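Local coordinates for protein PKS (Streptomyces sp. CNQ431, PDB 5YDA) that serves as the broadly selective acyltransferase domain of a splenocin polyketide synthase, probably loading acyl extender units onto the acyl carrier protein, at residues A235-A241 and V286-L291; G253-A257 and A297-V301; L115-T121 and P375-L379; N260-A264 and L382-R386. All blocks are in the same frame, centred on the assembly; numbering follows the deposited sequence.

Interaction 1: residues A235-A241 and V286-L291; sequences ATVGVAA and VPFRRL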
loop_
_atom_site.group_PDB
_atom_site.type_symbol
_atom_site.label_atom_id
_atom_site.label_comp_id
_atom_site.label_asym_id
_atom_site.label_seq_id
_atom_site.Cartn_x
_atom_site.Cartn_y
_atom_site.Cartn_z
ATOM N N ALA A 235 -22.832 9.801 -3.353
ATOM C CA ALA A 235 -21.929 10.234 -2.295
ATOM C C ALA A 235 -21.585 9.062 -1.394
ATOM O O ALA A 235 -22.284 8.046 -1.356
ATOM C CB ALA A 235 -22.531 11.375 -1.472
ATOM N N THR A 236 -20.481 9.219 -0.672
ATOM C CA THR A 236 -19.971 8.199 0.228
ATOM C C THR A 236 -19.592 8.870 1.541
ATOM O O THR A 236 -19.023 9.966 1.547
ATOM C CB THR A 236 -18.749 7.459 -0.368
ATOM O OG1 THR A 236 -19.084 6.940 -1.661
ATOM C CG2 THR A 236 -18.348 6.286 0.527
ATOM N N VAL A 237 -19.931 8.222 2.654
ATOM C CA VAL A 237 -19.570 8.716 3.971
ATOM C C VAL A 237 -18.799 7.621 4.692
ATOM O O VAL A 237 -19.217 6.458 4.699
ATOM C CB VAL A 237 -20.809 9.179 4.768
ATOM C CG1 VAL A 237 -21.815 8.045 4.922
ATOM C CG2 VAL A 237 -20.392 9.758 6.139
ATOM N N GLY A 238 -17.650 7.983 5.262
ATOM C CA GLY A 238 -16.910 7.065 6.113
ATOM C C GLY A 238 -17.386 7.241 7.542
ATOM O O GLY A 238 -17.429 8.360 8.055
ATOM N N VAL A 239 -17.778 6.136 8.170
ATOM C CA VAL A 239 -18.340 6.136 9.512
ATOM C C VAL A 239 -17.391 5.384 10.427
ATOM O O VAL A 239 -17.050 4.224 10.156
ATOM C CB VAL A 239 -19.734 5.485 9.549
ATOM C CG1 VAL A 239 -20.323 5.591 10.959
ATOM C CG2 VAL A 239 -20.665 6.108 8.501
ATOM N N ALA A 240 -16.979 6.043 11.514
ATOM C CA ALA A 240 -16.035 5.487 12.483
ATOM C C ALA A 240 -16.815 4.706 13.534
ATOM O O ALA A 240 -16.960 5.111 14.684
ATOM C CB ALA A 240 -15.201 6.593 13.116
ATOM N N ALA A 241 -17.369 3.593 13.088
ATOM C CA ALA A 241 -18.086 2.670 13.944
ATOM C C ALA A 241 -18.199 1.367 13.175
ATOM O O ALA A 241 -18.110 1.346 11.945
ATOM C CB ALA A 241 -19.463 3.198 14.325
ATOM N N VAL A 286 -22.461 9.433 16.572
ATOM C CA VAL A 286 -21.562 8.572 15.799
ATOM C C VAL A 286 -20.628 9.429 14.947
ATOM O O VAL A 286 -21.099 10.240 14.138
ATOM C CB VAL A 286 -22.358 7.588 14.931
ATOM C CG1 VAL A 286 -21.414 6.626 14.229
ATOM C CG2 VAL A 286 -23.384 6.809 15.793
ATOM N N PRO A 287 -19.311 9.314 15.097
ATOM C CA PRO A 287 -18.408 10.117 14.260
ATOM C C PRO A 287 -18.369 9.594 12.828
ATOM O O PRO A 287 -18.509 8.395 12.574
ATOM C CB PRO A 287 -17.042 9.959 14.947
ATOM C CG PRO A 287 -17.123 8.601 15.607
ATOM C CD PRO A 287 -18.581 8.402 16.004
ATOM N N PHE A 288 -18.184 10.518 11.888
ATOM C CA PHE A 288 -18.252 10.198 10.467
ATOM C C PHE A 288 -17.585 11.320 9.699
ATOM O O PHE A 288 -17.434 12.432 10.205
ATOM C CB PHE A 288 -19.696 10.031 9.971
ATOM C CG PHE A 288 -20.514 11.305 10.013
ATOM C CD1 PHE A 288 -20.501 12.202 8.950
ATOM C CD2 PHE A 288 -21.302 11.602 11.122
ATOM C CE1 PHE A 288 -21.252 13.383 8.997
ATOM C CE2 PHE A 288 -22.065 12.773 11.171
ATOM C CZ PHE A 288 -22.038 13.665 10.115
ATOM N N ARG A 289 -17.209 11.029 8.459
ATOM C CA ARG A 289 -16.721 12.103 7.610
ATOM C C ARG A 289 -17.086 11.790 6.169
ATOM O O ARG A 289 -16.859 10.674 5.691
ATOM C CB ARG A 289 -15.204 12.302 7.767
ATOM C CG ARG A 289 -14.691 13.574 7.067
ATOM C CD ARG A 289 -13.161 13.625 6.981
ATOM N NE ARG A 289 -12.596 12.317 6.647
ATOM C CZ ARG A 289 -12.367 11.888 5.405
ATOM N NH1 ARG A 289 -12.651 12.667 4.366
ATOM N NH2 ARG A 289 -11.852 10.682 5.199
ATOM N N ARG A 290 -17.679 12.772 5.499
ATOM C CA ARG A 290 -17.982 12.659 4.081
ATOM C C ARG A 290 -16.689 12.470 3.299
ATOM O O ARG A 290 -15.764 13.280 3.419
ATOM C CB ARG A 290 -18.721 13.918 3.611
ATOM C CG ARG A 290 -19.058 13.940 2.130
ATOM C CD ARG A 290 -20.190 12.989 1.817
ATOM N NE ARG A 290 -21.401 13.371 2.536
ATOM C CZ ARG A 290 -22.353 14.146 2.025
ATOM N NH1 ARG A 290 -22.228 14.610 0.788
ATOM N NH2 ARG A 290 -23.430 14.453 2.744
ATOM N N LEU A 291 -16.597 11.385 2.535
ATOM C CA LEU A 291 -15.459 11.242 1.631
ATOM C C LEU A 291 -15.535 12.340 0.572
ATOM O O LEU A 291 -16.617 12.683 0.091
ATOM C CB LEU A 291 -15.441 9.841 0.995
ATOM C CG LEU A 291 -15.408 8.639 1.974
ATOM C CD1 LEU A 291 -14.809 7.373 1.346
ATOM C CD2 LEU A 291 -14.666 8.967 3.268
HETATM O O HOH W 1 -18.975 11.679 -1.269
#

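Interaction 2: residues G253-A257 and A297-V301; sequences GLSLA and AHSHV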
loop_
_atom_site.group_PDB
_atom_site.type_symbol
_atom_site.label_atom_id
_atom_site.label_comp_id
_atom_site.label_asym_id
_atom_site.label_seq_id
_atom_site.Cartn_x
_atom_site.Cartn_y
_atom_site.Cartn_z
ATOM N N GLY A 253 -32.018 3.872 -0.602
ATOM C CA GLY A 253 -31.065 4.778 -1.201
ATOM C C GLY A 253 -29.657 4.688 -0.650
ATOM O O GLY A 253 -28.824 5.525 -1.007
ATOM N N LEU A 254 -29.359 3.698 0.190
ATOM C CA LEU A 254 -28.037 3.552 0.780
ATOM C C LEU A 254 -27.577 2.107 0.672
ATOM O O LEU A 254 -28.377 1.177 0.821
ATOM C CB LEU A 254 -28.011 3.972 2.264
ATOM C CG LEU A 254 -28.336 5.416 2.631
ATOM C CD1 LEU A 254 -28.443 5.540 4.134
ATOM C CD2 LEU A 254 -27.311 6.387 2.083
ATOM N N SER A 255 -26.288 1.925 0.429
ATOM C CA SER A 255 -25.674 0.609 0.495
ATOM C C SER A 255 -24.458 0.681 1.407
ATOM O O SER A 255 -23.801 1.724 1.525
ATOM C CB SER A 255 -25.238 0.081 -0.900
ATOM O OG SER A 255 -26.254 0.254 -1.876
ATOM N N LEU A 256 -24.180 -0.440 2.054
ATOM C CA LEU A 256 -22.936 -0.623 2.786
ATOM C C LEU A 256 -21.807 -0.799 1.768
ATOM O O LEU A 256 -21.717 -1.838 1.103
ATOM C CB LEU A 256 -23.062 -1.836 3.707
ATOM C CG LEU A 256 -21.933 -2.148 4.690
ATOM C CD1 LEU A 256 -21.698 -0.954 5.607
ATOM C CD2 LEU A 256 -22.268 -3.381 5.521
ATOM N N ALA A 257 -20.947 0.213 1.638
ATOM C CA ALA A 257 -19.922 0.184 0.601
ATOM C C ALA A 257 -18.679 -0.592 1.037
ATOM O O ALA A 257 -18.064 -1.278 0.218
ATOM C CB ALA A 257 -19.553 1.611 0.191
ATOM N N ALA A 297 -19.168 4.482 -5.124
ATOM C CA ALA A 297 -18.708 3.163 -5.496
ATOM C C ALA A 297 -19.279 2.100 -4.555
ATOM O O ALA A 297 -19.570 2.365 -3.433
ATOM C CB ALA A 297 -17.216 3.132 -5.474
ATOM N N HIS A 298 -19.419 0.890 -5.033
ATOM C CA HIS A 298 -19.914 -0.228 -4.252
ATOM C C HIS A 298 -21.310 -0.096 -3.686
ATOM O O HIS A 298 -21.583 -0.541 -2.618
ATOM C CB HIS A 298 -18.920 -0.619 -3.156
ATOM C CG HIS A 298 -17.533 -0.818 -3.655
ATOM N ND1 HIS A 298 -17.105 -2.003 -4.175
ATOM C CD2 HIS A 298 -16.492 0.022 -3.745
ATOM C CE1 HIS A 298 -15.870 -1.885 -4.579
ATOM N NE2 HIS A 298 -15.472 -0.665 -4.328
ATOM N N SER A 299 -22.181 0.503 -4.448
ATOM C CA SER A 299 -23.580 0.731 -4.100
ATOM C C SER A 299 -24.479 0.625 -5.332
ATOM O O SER A 299 -24.022 0.596 -6.481
ATOM C CB SER A 299 -23.786 2.094 -3.444
ATOM O OG SER A 299 -23.880 3.128 -4.401
ATOM N N HIS A 300 -25.790 0.603 -5.063
ATOM C CA HIS A 300 -26.792 0.514 -6.119
ATOM C C HIS A 300 -26.644 1.638 -7.145
ATOM O O HIS A 300 -27.018 1.462 -8.310
ATOM C CB HIS A 300 -28.185 0.547 -5.498
ATOM C CG HIS A 300 -28.488 1.844 -4.824
ATOM N ND1 HIS A 300 -28.047 2.138 -3.548
ATOM C CD2 HIS A 300 -29.118 2.955 -5.275
ATOM C CE1 HIS A 300 -28.426 3.363 -3.230
ATOM N NE2 HIS A 300 -29.075 3.883 -4.261
ATOM N N VAL A 301 -26.072 2.779 -6.752
ATOM C CA VAL A 301 -25.868 3.893 -7.686
ATOM C C VAL A 301 -25.087 3.465 -8.936
ATOM O O VAL A 301 -25.206 4.088 -9.997
ATOM C CB VAL A 301 -25.167 5.063 -6.962
ATOM C CG1 VAL A 301 -24.810 6.177 -7.938
ATOM C CG2 VAL A 301 -26.055 5.609 -5.837
HETATM O O HOH W 2 -22.855 -2.713 -1.518
#

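Interaction 3: residues L115-T121 and P375-L379; sequences LLPGGGT and PGDSL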
loop_
_atom_site.group_PDB
_atom_site.type_symbol
_atom_site.label_atom_id
_atom_site.label_comp_id
_atom_site.label_asym_id
_atom_site.label_seq_id
_atom_site.Cartn_x
_atom_site.Cartn_y
_atom_site.Cartn_z
ATOM N N LEU A 115 -0.253 -4.815 0.949
ATOM C CA LEU A 115 -1.566 -4.192 1.116
ATOM C C LEU A 115 -1.652 -2.979 0.189
ATOM O O LEU A 115 -0.834 -2.057 0.292
ATOM C CB LEU A 115 -1.800 -3.777 2.573
ATOM C CG LEU A 115 -2.227 -4.848 3.611
ATOM C CD1 LEU A 115 -1.380 -6.123 3.549
ATOM C CD2 LEU A 115 -2.200 -4.285 5.040
ATOM N N LEU A 116 -2.659 -2.968 -0.689
ATOM C CA LEU A 116 -2.761 -1.985 -1.768
ATOM C C LEU A 116 -3.942 -1.049 -1.541
ATOM O O LEU A 116 -5.096 -1.484 -1.682
ATOM C CB LEU A 116 -2.917 -2.693 -3.114
ATOM C CG LEU A 116 -1.800 -3.506 -3.790
ATOM C CD1 LEU A 116 -0.448 -2.754 -3.874
ATOM C CD2 LEU A 116 -1.653 -4.877 -3.200
ATOM N N PRO A 117 -3.725 0.226 -1.215
ATOM C CA PRO A 117 -4.851 1.106 -0.870
ATOM C C PRO A 117 -5.716 1.459 -2.068
ATOM O O PRO A 117 -5.336 1.301 -3.232
ATOM C CB PRO A 117 -4.180 2.359 -0.284
ATOM C CG PRO A 117 -2.724 2.188 -0.483
ATOM C CD PRO A 117 -2.439 0.742 -0.724
ATOM N N GLY A 118 -6.897 1.982 -1.762
ATOM C CA GLY A 118 -7.865 2.250 -2.804
ATOM C C GLY A 118 -7.570 3.701 -2.491
ATOM O O GLY A 118 -6.758 3.988 -1.608
ATOM N N GLY A 119 -8.212 4.643 -3.155
ATOM C CA GLY A 119 -7.742 5.996 -2.880
ATOM C C GLY A 119 -8.080 6.811 -1.651
ATOM O O GLY A 119 -8.785 6.333 -0.747
ATOM N N GLY A 120 -7.548 8.025 -1.594
ATOM C CA GLY A 120 -7.740 8.876 -0.443
ATOM C C GLY A 120 -6.424 9.450 0.026
ATOM O O GLY A 120 -6.401 10.466 0.722
ATOM N N THR A 121 -5.312 8.821 -0.348
ATOM C CA THR A 121 -4.007 9.303 0.074
ATOM C C THR A 121 -3.147 9.779 -1.083
ATOM O O THR A 121 -2.001 10.172 -0.849
ATOM C CB THR A 121 -3.247 8.226 0.857
ATOM O OG1 THR A 121 -3.051 7.071 0.026
ATOM C CG2 THR A 121 -4.027 7.829 2.114
ATOM N N PRO A 375 1.061 5.455 -0.838
ATOM C CA PRO A 375 1.255 6.548 0.134
ATOM C C PRO A 375 0.397 6.356 1.374
ATOM O O PRO A 375 -0.809 6.114 1.280
ATOM C CB PRO A 375 0.832 7.804 -0.647
ATOM C CG PRO A 375 -0.154 7.313 -1.641
ATOM C CD PRO A 375 0.348 5.910 -2.044
ATOM N N GLY A 376 1.028 6.477 2.535
ATOM C CA GLY A 376 0.324 6.554 3.799
ATOM C C GLY A 376 0.279 5.236 4.555
ATOM O O GLY A 376 1.001 4.270 4.278
ATOM N N ASP A 377 -0.617 5.211 5.543
ATOM C CA ASP A 377 -0.759 4.070 6.433
ATOM C C ASP A 377 -2.227 3.762 6.682
ATOM O O ASP A 377 -2.585 3.242 7.745
ATOM C CB ASP A 377 -0.046 4.323 7.765
ATOM C CG ASP A 377 -0.649 5.503 8.540
ATOM O OD1 ASP A 377 -1.586 6.172 8.033
ATOM O OD2 ASP A 377 -0.177 5.766 9.659
ATOM N N SER A 378 -3.095 4.071 5.721
ATOM C CA SER A 378 -4.522 3.908 5.973
ATOM C C SER A 378 -4.913 2.437 6.107
ATOM O O SER A 378 -5.744 2.097 6.955
ATOM C CB SER A 378 -5.331 4.602 4.873
ATOM O OG SER A 378 -5.108 3.974 3.612
ATOM N N LEU A 379 -4.340 1.542 5.295
ATOM C CA LEU A 379 -4.698 0.127 5.446
ATOM C C LEU A 379 -4.004 -0.507 6.645
ATOM O O LEU A 379 -4.543 -1.447 7.250
ATOM C CB LEU A 379 -4.355 -0.670 4.184
ATOM C CG LEU A 379 -5.045 -0.252 2.887
ATOM C CD1 LEU A 379 -4.779 -1.299 1.792
ATOM C CD2 LEU A 379 -6.540 -0.021 3.088
HETATM O O HOH W 3 -6.424 5.286 1.432
#

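Interaction 4: residues N260-A264 and L382-R386; sequences NSPVA and LARAR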
loop_
_atom_site.group_PDB
_atom_site.type_symbol
_atom_site.label_atom_id
_atom_site.label_comp_id
_atom_site.label_asym_id
_atom_site.label_seq_id
_atom_site.Cartn_x
_atom_site.Cartn_y
_atom_site.Cartn_z
ATOM N N ASN A 260 -14.413 -2.035 6.865
ATOM C CA ASN A 260 -12.966 -1.862 6.831
ATOM C C ASN A 260 -12.243 -2.346 8.083
ATOM O O ASN A 260 -11.141 -2.890 7.966
ATOM C CB ASN A 260 -12.639 -0.391 6.572
ATOM C CG ASN A 260 -12.981 0.016 5.152
ATOM O OD1 ASN A 260 -13.115 -0.851 4.281
ATOM N ND2 ASN A 260 -13.153 1.312 4.909
ATOM N N SER A 261 -12.820 -2.151 9.275
ATOM C CA SER A 261 -12.250 -2.594 10.545
ATOM C C SER A 261 -13.332 -2.494 11.619
ATOM O O SER A 261 -14.412 -1.933 11.359
ATOM C CB SER A 261 -11.031 -1.752 10.940
ATOM O OG SER A 261 -11.445 -0.585 11.627
ATOM N N PRO A 262 -13.097 -3.011 12.833
ATOM C CA PRO A 262 -14.121 -2.892 13.893
ATOM C C PRO A 262 -14.549 -1.457 14.211
ATOM O O PRO A 262 -15.541 -1.286 14.918
ATOM C CB PRO A 262 -13.446 -3.545 15.108
ATOM C CG PRO A 262 -12.550 -4.588 14.507
ATOM C CD PRO A 262 -12.009 -3.928 13.231
ATOM N N VAL A 263 -13.863 -0.430 13.713
ATOM C CA VAL A 263 -14.262 0.945 13.990
ATOM C C VAL A 263 -14.355 1.756 12.704
ATOM O O VAL A 263 -14.171 2.978 12.730
ATOM C CB VAL A 263 -13.278 1.633 14.965
ATOM C CG1 VAL A 263 -13.326 0.980 16.362
ATOM C CG2 VAL A 263 -11.845 1.635 14.390
ATOM N N ALA A 264 -14.609 1.106 11.565
ATOM C CA ALA A 264 -14.601 1.847 10.304
ATOM C C ALA A 264 -15.424 1.118 9.250
ATOM O O ALA A 264 -15.196 -0.065 8.976
ATOM C CB ALA A 264 -13.166 2.052 9.799
ATOM N N LEU A 382 -6.251 0.003 9.634
ATOM C CA LEU A 382 -7.363 -0.943 9.596
ATOM C C LEU A 382 -6.906 -2.334 10.021
ATOM O O LEU A 382 -7.609 -3.028 10.771
ATOM C CB LEU A 382 -7.978 -0.990 8.193
ATOM C CG LEU A 382 -8.496 0.333 7.606
ATOM C CD1 LEU A 382 -8.874 0.143 6.110
ATOM C CD2 LEU A 382 -9.683 0.907 8.448
ATOM N N ALA A 383 -5.720 -2.753 9.557
ATOM C CA ALA A 383 -5.201 -4.071 9.911
ATOM C C ALA A 383 -4.896 -4.156 11.401
ATOM O O ALA A 383 -5.203 -5.166 12.042
ATOM C CB ALA A 383 -3.948 -4.389 9.085
ATOM N N ARG A 384 -4.291 -3.107 11.972
ATOM C CA ARG A 384 -4.007 -3.119 13.403
ATOM C C ARG A 384 -5.297 -3.193 14.216
ATOM O O ARG A 384 -5.359 -3.903 15.223
ATOM C CB ARG A 384 -3.190 -1.884 13.794
ATOM C CG ARG A 384 -1.754 -1.871 13.276
ATOM C CD ARG A 384 -0.866 -1.136 14.246
ATOM N NE ARG A 384 0.420 -0.732 13.671
ATOM C CZ ARG A 384 0.644 0.407 13.007
ATOM N NH1 ARG A 384 1.862 0.640 12.554
ATOM N NH2 ARG A 384 -0.326 1.320 12.794
ATOM N N ALA A 385 -6.338 -2.471 13.789
ATOM C CA ALA A 385 -7.616 -2.526 14.494
ATOM C C ALA A 385 -8.225 -3.921 14.425
ATOM O O ALA A 385 -8.693 -4.452 15.437
ATOM C CB ALA A 385 -8.590 -1.492 13.918
ATOM N N ARG A 386 -8.216 -4.542 13.242
ATOM C CA ARG A 386 -8.837 -5.855 13.106
ATOM C C ARG A 386 -8.015 -6.954 13.774
ATOM O O ARG A 386 -8.581 -7.945 14.243
ATOM C CB ARG A 386 -9.043 -6.194 11.626
ATOM C CG ARG A 386 -9.706 -7.552 11.388
ATOM C CD ARG A 386 -11.067 -7.651 12.119
ATOM N NE ARG A 386 -11.759 -8.898 11.801
ATOM C CZ ARG A 386 -11.482 -10.074 12.368
ATOM N NH1 ARG A 386 -10.526 -10.173 13.291
ATOM N NH2 ARG A 386 -12.155 -11.164 12.009
HETATM O O HOH W 4 -9.128 -4.356 9.066
#

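Interaction 1: residues A235-A241 and V286-L291
Val237 turns its CG2 methyl trans to the backbone N, while Phe288 places its ring between its own N and carbonyl carbon (chi1 66°); methyl and ring meet at CG2–CD1, 3.7 Å. The two belong to neighbouring antiparallel strands, 235-239 and 288-290, which form one side of the four-stranded sheet in the small subdomain, whose strand order is that of the ferredoxin-like fold. Gly238 and Arg289 are the hydrogen-bonded pair: Gly238 N gives to Arg289 O, and Arg289 N returns the bond to Gly238 O at 2.7 Å. Beyond this pair, Ala240 N bonds to Pro287 O (3.0 Å), just where Ala240 centres an inverse gamma turn that ends the pairing.

Val237, Val239, Phe288 and Arg290 share one face of the sheet, on which helix 271-283 lies. Branched valines suit the extended chain and give this face its apolar surface; Val239 CG1 touches Val286 CG1 at 3.6 Å. Arg290 is bent at its second and third torsions (73° and 61°), which lays CD beside Thr236 O and sends the guanidinium to Glu278 and Asp275, two salt bridges that tie the outer strand to the helix. On the other face Gly238, lacking a side chain, lets Leu291 CD2 settle 3.7 Å from its N, while Leu291 CD1 meets Thr236 CG2. Beside the bond from Leu291 N to Thr236 O, a water accepts from Thr236 N and lies equally 2.9 Å from Leu291 O, one of several acceptors that compete for its protons.

Interaction 2: residues G253-A257 and A297-V301
Ser255 and His300 meet side chain to side chain, with the hydroxyl placed at the edge of the imidazole and in its plane. Ser255 OG lies 3.1 Å from His300 ND1 in an almost straight hydrogen bond (174°), in which either group could be the donor. The ring reaches this position because His300 CG sits between the backbone N and the carbonyl carbon (chi1 65°), folding the imidazole back toward strand 254-261. Gly253 O approaches the same ring, also in plane, 3.1 Å from CE1, and Val301 CG2 lies over one face near the rim. A small serine suits the strand here, since its CB can also rest 3.6 Å from Ser299 CB.

His298 is turned differently. Its CB packs 3.5 Å from Ala257 O, and its backbone takes the left-handed conformation. The ring then leads to partners beyond the strand: NE2 bonds to Ser200 OG and ND1 to Arg351 O, consistent with the serine-histidine pair of acyltransferases at a nucleophile elbow. One water donates to both Leu256 O and His298 O (3.0 and 2.7 Å), joining two carbonyls that could not bond each other. Ser299 OG accepts from Val301 N in an ST turn and also bonds to Ala296 O. The segments are held by the Ser255-His300 bond and a shared water, while both imidazole nitrogens of His298 bond outside the contact, NE2 to the probable nucleophile.

Interaction 3: residues L115-T121 and P375-L379
Leu379 pushes its CD1 methyl onto the peptide between Leu116 and Pro117, 3.4 Å from Leu116 C. With CG trans to the carbonyl carbon (chi1 -61°), the side chain projects from the first turn of helix 378-387 toward the end of strand 112-116. The same methyl lies 4.0 Å from Leu115 CB and equally far from Pro117 CD, the Leu379 and Pro117 side chains crossing at a slant. A leucine fits because its reach brings one methyl, CD1, against the peptide and both apolar neighbours, with CG beside Pro117 CA.

At the far end of the loop the contact becomes polar. Thr121 OG1 donates to Pro375 O at 2.7 Å, tilted 30° from the carbonyl plane; the hydroxyl also lies 3.4 Å from Pro375 CG, so the threonine grips the proline by its carbonyl and its ring. Between these points a water joins Ser378 OG (2.9 Å) to Gly118 O, the latter only weakly. By sequence and position the glycine-rich loop after strand 112-116 is probably the counterpart of the one that contributes to the oxyanion hole in related acyltransferases.

Strand 112-116 runs inside the parallel part of the large subdomain's sheet, where backbone hydrogen bonds join Leu115 to Val371 and Ile373, and Leu116 to Ile197 and His199. Helix 355-366 borders the leucines through Ile359 and Phe355, while helix 169-188 packs Glu179 on Pro117 and Leu175 on Pro375.

Interaction 4: residues N260-A264 and L382-R386
Strand 254-261 ends at Asn260 and Ser261, where the chain draws near helix 378-387, Ser261 CA standing 5.2 Å from Leu382 CA. Asn260 and Ser261 both face Ala264 in a classic beta bulge, and Ala264 O accepts from the N atoms of both. A type I turn from Ser261 to Ala264 then reverses the chain. Ser261 OG, held between its backbone N and carbonyl carbon (chi1 85°), accepts from Val263 N at 3.2 Å, an ST turn across this bend.

Leu382 sets its CD2 methyl against the base of the hairpin turn, 3.7 Å from Asn260 CB and 3.9 Å from Ala264 CB, with Ser261 CB close by. The hairpin tip belongs to the small ferredoxin-like subdomain and the helix to the large alpha/beta subdomain, so the leucine packs across the seam between them. One helical turn on, Ala385 is small enough to let the serine come close, its CB 3.8 Å from Ser261 OG. Pro262 lays its CD 3.7 Å from Arg386 CA, and the arginine's aliphatic part crosses the proline ring at about a right angle, CD to CD 4.0 Å. Asn260 sends OD1 the other way, to His199 NE2, next to the probable nucleophile Ser200. No direct hydrogen bond spans the two segments; instead a water donates to Asn260 O at 2.7 Å and, weakly, to Leu382 O, which also receives the helical bond from Arg386 N.

Overall arrangement
Interaction 3 lies deepest, its centre about 5 Å from that of the chain, and is mainly buried leucine and proline packing closed by one threonine bond. Interactions 1 and 2 are partly buried and interaction 4 lies at the surface. Interaction 1 is built from backbone strand pairing, whereas interaction 2 relies on a serine-histidine bond and a water, and interaction 4 on apolar contacts and a water. Strand 254-261 serves interactions 2 and 4 at its two ends, and helix 378-387 serves 3 and 4, so interaction 4 joins the sheet of 1 and 2 to the central layer of 3. Interaction 1 touches both 2 and 4 by packing.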